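Local coordinates for protein protease (Helicobacter pylori, PDB 5EUF) that probably acts as a zinc-dependent M16-family protease that cleaves the cytoplasmic domain of human junctional adhesion molecule A, weakening gastric epithelial adhesion, at residues 41-50 / 159-170; 146-155 / 250-258. All coordinates share one frame; numbering follows the deposited sequence.

Interaction 1: 41-50 / 159-170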
loop_
_atom_site.group_PDB
_atom_site.type_symbol
_atom_site.label_atom_id
_atom_site.label_comp_id
_atom_site.label_asym_id
_atom_site.label_seq_id
_atom_site.Cartn_x
_atom_site.Cartn_y
_atom_site.Cartn_z
ATOM N N SER B 41 -2.914 -13.673 -2.571
ATOM C CA SER B 41 -2.691 -12.249 -2.756
ATOM C C SER B 41 -1.552 -11.769 -1.862
ATOM O O SER B 41 -1.001 -10.689 -2.076
ATOM C CB SER B 41 -3.968 -11.462 -2.463
ATOM O OG SER B 41 -4.370 -11.624 -1.113
ATOM N N ARG B 42 -1.203 -12.579 -0.866
ATOM C CA ARG B 42 -0.145 -12.222 0.073
ATOM C C ARG B 42 1.229 -12.346 -0.581
ATOM O O ARG B 42 2.223 -11.830 -0.070
ATOM C CB ARG B 42 -0.211 -13.096 1.328
ATOM C CG ARG B 42 0.555 -14.396 1.205
ATOM C CD ARG B 42 0.550 -15.190 2.498
ATOM N NE ARG B 42 1.721 -16.055 2.573
ATOM C CZ ARG B 42 2.795 -15.783 3.302
ATOM N NH1 ARG B 42 2.831 -14.678 4.032
ATOM N NH2 ARG B 42 3.828 -16.616 3.310
ATOM N N ASN B 43 1.275 -13.036 -1.715
ATOM C CA ASN B 43 2.513 -13.189 -2.466
ATOM C C ASN B 43 2.607 -12.179 -3.604
ATOM O O ASN B 43 3.473 -12.282 -4.472
ATOM C CB ASN B 43 2.629 -14.608 -3.015
ATOM C CG ASN B 43 2.486 -15.661 -1.937
ATOM O OD1 ASN B 43 1.398 -16.196 -1.714
ATOM N ND2 ASN B 43 3.587 -15.965 -1.260
ATOM N N GLU B 44 1.706 -11.202 -3.596
ATOM C CA GLU B 44 1.699 -10.161 -4.616
ATOM C C GLU B 44 2.341 -8.880 -4.100
ATOM O O GLU B 44 2.735 -8.790 -2.935
ATOM C CB GLU B 44 0.271 -9.868 -5.081
ATOM C CG GLU B 44 -0.472 -11.075 -5.619
ATOM C CD GLU B 44 -1.922 -10.765 -5.916
ATOM O OE1 GLU B 44 -2.376 -9.664 -5.535
ATOM O OE2 GLU B 44 -2.607 -11.613 -6.531
ATOM N N VAL B 45 2.442 -7.893 -4.982
ATOM C CA VAL B 45 3.009 -6.592 -4.648
ATOM C C VAL B 45 2.146 -5.501 -5.274
ATOM O O VAL B 45 1.697 -5.648 -6.413
ATOM C CB VAL B 45 4.467 -6.459 -5.145
ATOM C CG1 VAL B 45 5.003 -5.075 -4.853
ATOM C CG2 VAL B 45 5.355 -7.513 -4.501
HETATM N N MSE B 46 1.905 -4.418 -4.537
HETATM C CA MSE B 46 1.045 -3.349 -5.038
HETATM C C MSE B 46 1.622 -2.729 -6.308
HETATM O O MSE B 46 2.780 -2.318 -6.349
HETATM C CB MSE B 46 0.831 -2.276 -3.973
HETATM C CG MSE B 46 -0.331 -1.346 -4.286
HETATM SE SE MSE B 46 -0.879 -0.244 -2.771
HETATM C CE MSE B 46 0.778 0.744 -2.509
ATOM N N GLY B 47 0.795 -2.669 -7.344
ATOM C CA GLY B 47 1.252 -2.304 -8.670
ATOM C C GLY B 47 1.086 -3.504 -9.581
ATOM O O GLY B 47 0.870 -3.366 -10.785
ATOM N N LYS B 48 1.184 -4.690 -8.986
ATOM C CA LYS B 48 1.016 -5.949 -9.702
ATOM C C LYS B 48 0.138 -6.909 -8.899
ATOM O O LYS B 48 0.454 -8.092 -8.769
ATOM C CB LYS B 48 2.376 -6.593 -9.985
ATOM C CG LYS B 48 3.305 -5.756 -10.852
ATOM C CD LYS B 48 2.716 -5.536 -12.232
ATOM C CE LYS B 48 3.652 -4.729 -13.109
ATOM N NZ LYS B 48 3.025 -4.387 -14.413
ATOM N N SER B 49 -0.964 -6.391 -8.360
ATOM C CA SER B 49 -1.850 -7.179 -7.508
ATOM C C SER B 49 -2.984 -7.826 -8.297
ATOM O O SER B 49 -3.296 -7.408 -9.413
ATOM C CB SER B 49 -2.437 -6.311 -6.399
ATOM O OG SER B 49 -3.384 -5.400 -6.928
ATOM N N GLY B 50 -3.597 -8.848 -7.705
ATOM C CA GLY B 50 -4.685 -9.570 -8.340
ATOM C C GLY B 50 -4.219 -10.616 -9.337
ATOM O O GLY B 50 -5.035 -11.249 -10.005
ATOM N N PRO B 159 0.790 -7.261 2.456
ATOM C CA PRO B 159 -0.046 -7.519 1.276
ATOM C C PRO B 159 -1.541 -7.709 1.562
ATOM O O PRO B 159 -2.336 -7.692 0.623
ATOM C CB PRO B 159 0.554 -8.805 0.711
ATOM C CG PRO B 159 1.984 -8.711 1.063
ATOM C CD PRO B 159 2.031 -8.055 2.420
ATOM N N TYR B 160 -1.923 -7.869 2.827
ATOM C CA TYR B 160 -3.338 -7.921 3.185
ATOM C C TYR B 160 -3.968 -6.535 3.059
ATOM O O TYR B 160 -5.145 -6.346 3.366
ATOM C CB TYR B 160 -3.531 -8.460 4.604
ATOM C CG TYR B 160 -3.209 -9.930 4.763
ATOM C CD1 TYR B 160 -3.039 -10.751 3.656
ATOM C CD2 TYR B 160 -3.081 -10.498 6.026
ATOM C CE1 TYR B 160 -2.745 -12.097 3.802
ATOM C CE2 TYR B 160 -2.789 -11.840 6.181
ATOM C CZ TYR B 160 -2.622 -12.634 5.067
ATOM O OH TYR B 160 -2.333 -13.969 5.221
ATOM N N HIS B 161 -3.166 -5.572 2.610
ATOM C CA HIS B 161 -3.630 -4.224 2.303
ATOM C C HIS B 161 -4.712 -4.250 1.226
ATOM O O HIS B 161 -5.538 -3.343 1.136
ATOM C CB HIS B 161 -2.451 -3.359 1.852
ATOM C CG HIS B 161 -2.805 -1.929 1.589
ATOM N ND1 HIS B 161 -3.200 -1.063 2.588
ATOM C CD2 HIS B 161 -2.806 -1.207 0.444
ATOM C CE1 HIS B 161 -3.435 0.128 2.066
ATOM N NE2 HIS B 161 -3.205 0.068 0.767
ATOM N N TRP B 162 -4.697 -5.298 0.410
ATOM C CA TRP B 162 -5.701 -5.478 -0.632
ATOM C C TRP B 162 -6.234 -6.911 -0.654
ATOM O O TRP B 162 -5.532 -7.858 -0.292
ATOM C CB TRP B 162 -5.126 -5.109 -2.002
ATOM C CG TRP B 162 -3.962 -5.964 -2.428
ATOM C CD1 TRP B 162 -4.018 -7.129 -3.135
ATOM C CD2 TRP B 162 -2.573 -5.718 -2.172
ATOM N NE1 TRP B 162 -2.754 -7.625 -3.334
ATOM C CE2 TRP B 162 -1.848 -6.778 -2.753
ATOM C CE3 TRP B 162 -1.874 -4.706 -1.506
ATOM C CZ2 TRP B 162 -0.458 -6.854 -2.691
ATOM C CZ3 TRP B 162 -0.495 -4.782 -1.447
ATOM C CH2 TRP B 162 0.199 -5.849 -2.037
ATOM N N THR B 163 -7.486 -7.053 -1.076
ATOM C CA THR B 163 -8.114 -8.357 -1.245
ATOM C C THR B 163 -7.667 -8.954 -2.585
ATOM O O THR B 163 -7.187 -8.223 -3.452
ATOM C CB THR B 163 -9.647 -8.238 -1.178
ATOM O OG1 THR B 163 -10.138 -7.642 -2.385
ATOM C CG2 THR B 163 -10.056 -7.390 0.018
ATOM N N PRO B 164 -7.804 -10.283 -2.759
ATOM C CA PRO B 164 -7.283 -10.951 -3.963
ATOM C C PRO B 164 -7.777 -10.415 -5.319
ATOM O O PRO B 164 -7.218 -10.808 -6.342
ATOM C CB PRO B 164 -7.737 -12.410 -3.776
ATOM C CG PRO B 164 -8.708 -12.397 -2.636
ATOM C CD PRO B 164 -8.286 -11.264 -1.773
ATOM N N ILE B 165 -8.783 -9.545 -5.339
ATOM C CA ILE B 165 -9.252 -8.976 -6.601
ATOM C C ILE B 165 -8.239 -7.966 -7.148
ATOM O O ILE B 165 -8.125 -7.782 -8.361
ATOM C CB ILE B 165 -10.641 -8.299 -6.448
ATOM C CG1 ILE B 165 -11.189 -7.861 -7.810
ATOM C CG2 ILE B 165 -10.575 -7.111 -5.499
ATOM C CD1 ILE B 165 -11.393 -8.996 -8.792
ATOM N N GLY B 166 -7.493 -7.325 -6.251
ATOM C CA GLY B 166 -6.483 -6.361 -6.644
ATOM C C GLY B 166 -7.041 -5.000 -7.013
ATOM O O GLY B 166 -8.252 -4.790 -7.012
ATOM N N PHE B 167 -6.147 -4.068 -7.327
ATOM C CA PHE B 167 -6.544 -2.730 -7.750
ATOM C C PHE B 167 -6.819 -2.698 -9.249
ATOM O O PHE B 167 -6.177 -3.415 -10.015
ATOM C CB PHE B 167 -5.464 -1.712 -7.381
ATOM C CG PHE B 167 -5.303 -1.518 -5.905
ATOM C CD1 PHE B 167 -6.136 -0.653 -5.216
ATOM C CD2 PHE B 167 -4.331 -2.208 -5.203
ATOM C CE1 PHE B 167 -5.999 -0.474 -3.851
ATOM C CE2 PHE B 167 -4.187 -2.034 -3.839
ATOM C CZ PHE B 167 -5.022 -1.165 -3.162
HETATM N N MSE B 168 -7.775 -1.868 -9.661
HETATM C CA MSE B 168 -8.178 -1.820 -11.062
HETATM C C MSE B 168 -7.010 -1.469 -11.979
HETATM O O MSE B 168 -6.810 -2.117 -13.007
HETATM C CB MSE B 168 -9.317 -0.819 -11.268
HETATM C CG MSE B 168 -9.718 -0.646 -12.729
HETATM SE SE MSE B 168 -10.582 -2.226 -13.493
HETATM C CE MSE B 168 -12.412 -1.844 -12.937
ATOM N N ASP B 169 -6.236 -0.454 -11.606
ATOM C CA ASP B 169 -5.108 -0.030 -12.429
ATOM C C ASP B 169 -4.011 -1.092 -12.471
ATOM O O ASP B 169 -3.251 -1.165 -13.435
ATOM C CB ASP B 169 -4.537 1.298 -11.928
ATOM C CG ASP B 169 -5.355 2.491 -12.382
ATOM O OD1 ASP B 169 -6.087 2.364 -13.385
ATOM O OD2 ASP B 169 -5.262 3.557 -11.738
ATOM N N ASP B 170 -3.928 -1.909 -11.428
ATOM C CA ASP B 170 -3.011 -3.042 -11.447
ATOM C C ASP B 170 -3.448 -4.014 -12.527
ATOM O O ASP B 170 -2.663 -4.380 -13.405
ATOM C CB ASP B 170 -2.965 -3.735 -10.088
ATOM C CG ASP B 170 -2.115 -2.990 -9.091
ATOM O OD1 ASP B 170 -1.750 -1.834 -9.387
ATOM O OD2 ASP B 170 -1.810 -3.550 -8.017
#
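W162 lies flat between its own segment and the loop 41-50, with one ring face against P159 O and the opposite face against S49. There CB of S49 stands 3.7 Å from the centroid of the five-membered ring of W162, a CH-pi contact. The indole nitrogen turns to the carboxylate of E44: NE1 of W162 gives a hydrogen bond to OE1 of E44 (3.0 Å, 154°), reaching it on the anti side, somewhat out of the carboxylate plane. Carboxylate and indole are nearly coplanar (13° apart), and OE1 lies at the indole edge, slightly tilted from the ring plane. G50 N bonds to the same oxygen from the other face of the carboxylate, while OE2 takes the amide of A52, so E44 sits at the start of helix 51-58.

D170 works the other end of the loop. Its OD2 accepts three bonds: from G47 N on the syn side (2.8 Å), from S49 N above the carboxylate plane, and from OG of S49 on the anti side (2.7 Å). The hydroxyl of S49, set between backbone N and carbonyl carbon (chi1 71°), in turn accepts the amide of F167, with N of F167 3.1 Å from that OG. Selenomethionine M46 packs against W162, its CB 3.8 Å from CZ3 of the indole; with CG anti to the backbone N and chi2 extended, SE is carried to the rings of H161 and F167, a Met-aromatic contact with F167.

Helix 51-58 carries the inverted HXXEH motif of M16 peptidases, including the zinc ligand H53, and the side chain of I165 comes within about 6 Å of the zinc. Two buried carboxylates, each fed by several N-H or O-H donors, thus fix the loop leading into that helix, and this donor-rich setting probably keeps both charged.

Interaction 2: 146-155 / 250-258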
loop_
_atom_site.group_PDB
_atom_site.type_symbol
_atom_site.label_atom_id
_atom_site.label_comp_id
_atom_site.label_asym_id
_atom_site.label_seq_id
_atom_site.Cartn_x
_atom_site.Cartn_y
_atom_site.Cartn_z
ATOM N N LEU B 146 -16.964 -2.446 0.472
ATOM C CA LEU B 146 -16.738 -2.396 1.913
ATOM C C LEU B 146 -15.623 -3.350 2.324
ATOM O O LEU B 146 -14.777 -3.015 3.152
ATOM C CB LEU B 146 -18.026 -2.738 2.665
ATOM C CG LEU B 146 -17.949 -2.761 4.190
ATOM C CD1 LEU B 146 -17.618 -1.380 4.723
ATOM C CD2 LEU B 146 -19.253 -3.269 4.786
ATOM N N TYR B 147 -15.636 -4.538 1.729
ATOM C CA TYR B 147 -14.633 -5.567 1.984
ATOM C C TYR B 147 -13.242 -5.086 1.570
ATOM O O TYR B 147 -12.266 -5.247 2.306
ATOM C CB TYR B 147 -15.011 -6.846 1.231
ATOM C CG TYR B 147 -14.278 -8.101 1.648
ATOM C CD1 TYR B 147 -14.551 -8.718 2.863
ATOM C CD2 TYR B 147 -13.344 -8.695 0.806
ATOM C CE1 TYR B 147 -13.891 -9.876 3.240
ATOM C CE2 TYR B 147 -12.682 -9.854 1.173
ATOM C CZ TYR B 147 -12.959 -10.439 2.390
ATOM O OH TYR B 147 -12.303 -11.591 2.756
ATOM N N PHE B 148 -13.166 -4.479 0.390
ATOM C CA PHE B 148 -11.900 -4.005 -0.157
ATOM C C PHE B 148 -11.368 -2.802 0.616
ATOM O O PHE B 148 -10.214 -2.794 1.049
ATOM C CB PHE B 148 -12.066 -3.648 -1.632
ATOM C CG PHE B 148 -10.769 -3.487 -2.371
ATOM C CD1 PHE B 148 -10.101 -4.592 -2.872
ATOM C CD2 PHE B 148 -10.227 -2.230 -2.580
ATOM C CE1 PHE B 148 -8.910 -4.448 -3.560
ATOM C CE2 PHE B 148 -9.037 -2.079 -3.268
ATOM C CZ PHE B 148 -8.379 -3.188 -3.760
ATOM N N ARG B 149 -12.215 -1.792 0.793
ATOM C CA ARG B 149 -11.817 -0.568 1.485
ATOM C C ARG B 149 -11.444 -0.825 2.945
ATOM O O ARG B 149 -10.685 -0.056 3.538
ATOM C CB ARG B 149 -12.933 0.479 1.410
ATOM C CG ARG B 149 -13.206 1.020 0.010
ATOM C CD ARG B 149 -12.055 1.868 -0.522
ATOM N NE ARG B 149 -11.852 3.092 0.252
ATOM C CZ ARG B 149 -10.882 3.260 1.148
ATOM N NH1 ARG B 149 -10.018 2.285 1.386
ATOM N NH2 ARG B 149 -10.775 4.407 1.805
ATOM N N PHE B 150 -11.971 -1.899 3.525
ATOM C CA PHE B 150 -11.621 -2.239 4.900
ATOM C C PHE B 150 -10.158 -2.642 4.998
ATOM O O PHE B 150 -9.412 -2.109 5.821
ATOM C CB PHE B 150 -12.503 -3.368 5.445
ATOM C CG PHE B 150 -12.083 -3.854 6.808
ATOM C CD1 PHE B 150 -12.511 -3.204 7.954
ATOM C CD2 PHE B 150 -11.247 -4.955 6.943
ATOM C CE1 PHE B 150 -12.117 -3.646 9.210
ATOM C CE2 PHE B 150 -10.849 -5.399 8.191
ATOM C CZ PHE B 150 -11.283 -4.745 9.326
ATOM N N PHE B 151 -9.751 -3.587 4.158
ATOM C CA PHE B 151 -8.387 -4.095 4.206
ATOM C C PHE B 151 -7.373 -3.023 3.812
ATOM O O PHE B 151 -6.227 -3.055 4.257
ATOM C CB PHE B 151 -8.246 -5.332 3.318
ATOM C CG PHE B 151 -8.783 -6.587 3.946
ATOM C CD1 PHE B 151 -8.015 -7.311 4.843
ATOM C CD2 PHE B 151 -10.060 -7.039 3.650
ATOM C CE1 PHE B 151 -8.509 -8.467 5.430
ATOM C CE2 PHE B 151 -10.560 -8.194 4.234
ATOM C CZ PHE B 151 -9.783 -8.908 5.124
ATOM N N ASN B 152 -7.801 -2.068 2.990
ATOM C CA ASN B 152 -6.974 -0.902 2.689
ATOM C C ASN B 152 -6.668 -0.105 3.952
ATOM O O ASN B 152 -5.584 0.465 4.095
ATOM C CB ASN B 152 -7.659 0.011 1.668
ATOM C CG ASN B 152 -7.795 -0.629 0.304
ATOM O OD1 ASN B 152 -8.654 -0.241 -0.490
ATOM N ND2 ASN B 152 -6.947 -1.612 0.022
ATOM N N THR B 153 -7.636 -0.070 4.862
ATOM C CA THR B 153 -7.523 0.719 6.082
ATOM C C THR B 153 -6.816 -0.053 7.193
ATOM O O THR B 153 -5.906 0.470 7.839
ATOM C CB THR B 153 -8.912 1.165 6.586
ATOM O OG1 THR B 153 -9.662 1.718 5.498
ATOM C CG2 THR B 153 -8.778 2.205 7.688
ATOM N N ALA B 154 -7.241 -1.294 7.404
ATOM C CA ALA B 154 -6.734 -2.117 8.498
ATOM C C ALA B 154 -5.254 -2.445 8.334
ATOM O O ALA B 154 -4.509 -2.486 9.314
ATOM C CB ALA B 154 -7.549 -3.398 8.609
ATOM N N TYR B 155 -4.841 -2.690 7.094
ATOM C CA TYR B 155 -3.445 -2.987 6.788
ATOM C C TYR B 155 -2.841 -1.880 5.932
ATOM O O TYR B 155 -3.496 -1.342 5.037
ATOM C CB TYR B 155 -3.314 -4.329 6.068
ATOM C CG TYR B 155 -3.739 -5.536 6.878
ATOM C CD1 TYR B 155 -2.841 -6.187 7.718
ATOM C CD2 TYR B 155 -5.029 -6.041 6.783
ATOM C CE1 TYR B 155 -3.217 -7.297 8.449
ATOM C CE2 TYR B 155 -5.416 -7.154 7.511
ATOM C CZ TYR B 155 -4.505 -7.777 8.341
ATOM O OH TYR B 155 -4.887 -8.883 9.067
ATOM N N GLU B 250 -27.003 1.962 4.567
ATOM C CA GLU B 250 -25.690 2.198 5.157
ATOM C C GLU B 250 -25.106 0.923 5.760
ATOM O O GLU B 250 -25.779 0.202 6.496
ATOM C CB GLU B 250 -25.761 3.306 6.212
ATOM C CG GLU B 250 -26.040 4.687 5.628
ATOM C CD GLU B 250 -25.698 5.819 6.584
ATOM O OE1 GLU B 250 -25.048 5.559 7.617
ATOM O OE2 GLU B 250 -26.077 6.973 6.295
ATOM N N TRP B 251 -23.846 0.653 5.434
ATOM C CA TRP B 251 -23.148 -0.534 5.915
ATOM C C TRP B 251 -22.003 -0.164 6.854
ATOM O O TRP B 251 -21.546 0.978 6.867
ATOM C CB TRP B 251 -22.613 -1.347 4.738
ATOM C CG TRP B 251 -23.685 -1.909 3.861
ATOM C CD1 TRP B 251 -24.461 -1.224 2.972
ATOM C CD2 TRP B 251 -24.095 -3.278 3.781
ATOM N NE1 TRP B 251 -25.334 -2.083 2.347
ATOM C CE2 TRP B 251 -25.129 -3.349 2.827
ATOM C CE3 TRP B 251 -23.688 -4.451 4.424
ATOM C CZ2 TRP B 251 -25.762 -4.545 2.502
ATOM C CZ3 TRP B 251 -24.319 -5.636 4.103
ATOM C CH2 TRP B 251 -25.344 -5.675 3.150
ATOM N N VAL B 252 -21.542 -1.134 7.637
ATOM C CA VAL B 252 -20.422 -0.909 8.545
ATOM C C VAL B 252 -19.507 -2.131 8.612
ATOM O O VAL B 252 -19.966 -3.272 8.578
ATOM C CB VAL B 252 -20.909 -0.555 9.971
ATOM C CG1 VAL B 252 -21.724 -1.692 10.559
ATOM C CG2 VAL B 252 -19.732 -0.207 10.880
ATOM N N ALA B 253 -18.206 -1.881 8.682
ATOM C CA ALA B 253 -17.238 -2.943 8.896
ATOM C C ALA B 253 -16.367 -2.607 10.097
ATOM O O ALA B 253 -15.644 -1.615 10.086
ATOM C CB ALA B 253 -16.387 -3.152 7.658
ATOM N N LEU B 254 -16.454 -3.427 11.138
ATOM C CA LEU B 254 -15.639 -3.236 12.331
ATOM C C LEU B 254 -14.734 -4.441 12.533
ATOM O O LEU B 254 -15.205 -5.538 12.827
ATOM C CB LEU B 254 -16.518 -3.012 13.566
ATOM C CG LEU B 254 -15.804 -2.964 14.922
ATOM C CD1 LEU B 254 -14.739 -1.876 14.955
ATOM C CD2 LEU B 254 -16.801 -2.768 16.054
ATOM N N GLY B 255 -13.433 -4.234 12.371
ATOM C CA GLY B 255 -12.482 -5.321 12.478
ATOM C C GLY B 255 -11.427 -5.089 13.536
ATOM O O GLY B 255 -10.969 -3.965 13.743
ATOM N N TYR B 256 -11.044 -6.165 14.212
ATOM C CA TYR B 256 -10.004 -6.109 15.227
ATOM C C TYR B 256 -8.836 -6.999 14.821
ATOM O O TYR B 256 -9.039 -8.120 14.353
ATOM C CB TYR B 256 -10.557 -6.535 16.591
ATOM C CG TYR B 256 -11.547 -5.558 17.188
ATOM C CD1 TYR B 256 -12.906 -5.658 16.918
ATOM C CD2 TYR B 256 -11.120 -4.533 18.024
ATOM C CE1 TYR B 256 -13.814 -4.763 17.466
ATOM C CE2 TYR B 256 -12.018 -3.638 18.578
ATOM C CZ TYR B 256 -13.362 -3.756 18.296
ATOM O OH TYR B 256 -14.252 -2.861 18.847
ATOM N N LYS B 257 -7.617 -6.492 14.988
ATOM C CA LYS B 257 -6.421 -7.266 14.671
ATOM C C LYS B 257 -6.349 -8.515 15.535
ATOM O O LYS B 257 -6.802 -8.527 16.678
ATOM C CB LYS B 257 -5.157 -6.423 14.852
ATOM C CG LYS B 257 -4.915 -5.430 13.727
ATOM C CD LYS B 257 -4.608 -6.132 12.410
ATOM C CE LYS B 257 -4.541 -5.134 11.263
ATOM N NZ LYS B 257 -3.582 -4.022 11.525
ATOM N N VAL B 258 -5.766 -9.567 14.976
ATOM C CA VAL B 258 -5.808 -10.877 15.598
ATOM C C VAL B 258 -4.564 -11.667 15.187
ATOM O O VAL B 258 -4.027 -11.446 14.099
ATOM C CB VAL B 258 -7.125 -11.605 15.208
ATOM C CG1 VAL B 258 -6.872 -13.002 14.659
ATOM C CG2 VAL B 258 -8.083 -11.627 16.390
#
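Helix 146-154 runs across strand 251-258 in roughly the same direction, the two axes 36° apart and 9.2 Å from each other at closest approach. Every second strand residue faces the helix: W251, A253 and G255 meet it, while V252 and L254 turn their side chains to the other face of the sheet. L146 begins the row. Its CG is anti to the backbone N (chi1 179°), which sends the two methyls toward the strand, CD1 to CB of A253 at 3.6 Å and CD2 to CB of W251 at 3.9 Å.

One helical turn on, F150 extends toward the strand in the same way, its CD1 lying 3.9 Å from CB of A253. The far end of the ring reaches the backbone of G255, with CZ of F150 3.4 Å from CA of G255; that residue has no side chain to stand in the way of the phenyl. Around it, T413 of strand 412-418 and L312 of strand 309-317 continue the floor, so the helix spans three neighbouring strands. This is helix-on-sheet packing, here bringing helix 142-154 from the insulinase-family region onto the five-stranded sheet that includes strand 251-258 from the region of the M16 inactive domain.

Where the helix ends, the chemistry becomes polar. K257 bends at chi2 (-66°) and again at chi4, which curls its chain back to the helix terminus. Its NZ donates to O of A154 (2.8 Å) and also bonds to OE1 of Q234, outside the two segments. CE of K257 lies over one face of the Y155 ring, 4.0 Å from its centroid, and NZ, 4.8 Å from that centroid, makes a cation-pi contact; the hydroxyl of Y155 itself bonds to the carbonyl of E308.

Both contacts are buried and they meet at the end of helix 142-154. H161 of interaction 1 probably bonds through ND1 to Y155 O and through its own carbonyl to N152 ND2, and T163 packs against F148, so segment 159-170 is laid along the helix whose other side makes interaction 2. Interaction 1 sets a loop against turns and the first turn of helix 168-172, polar at its centre with five hydrogen bonds round a buried tryptophan, beside the zinc-binding region. Interaction 2 is helix-on-sheet packing, apolar along most of its length, with a single lysine finishing it away from the annotated sites. Each touches the second subunit, interaction 1 more widely, including H161 against H161 of that chain.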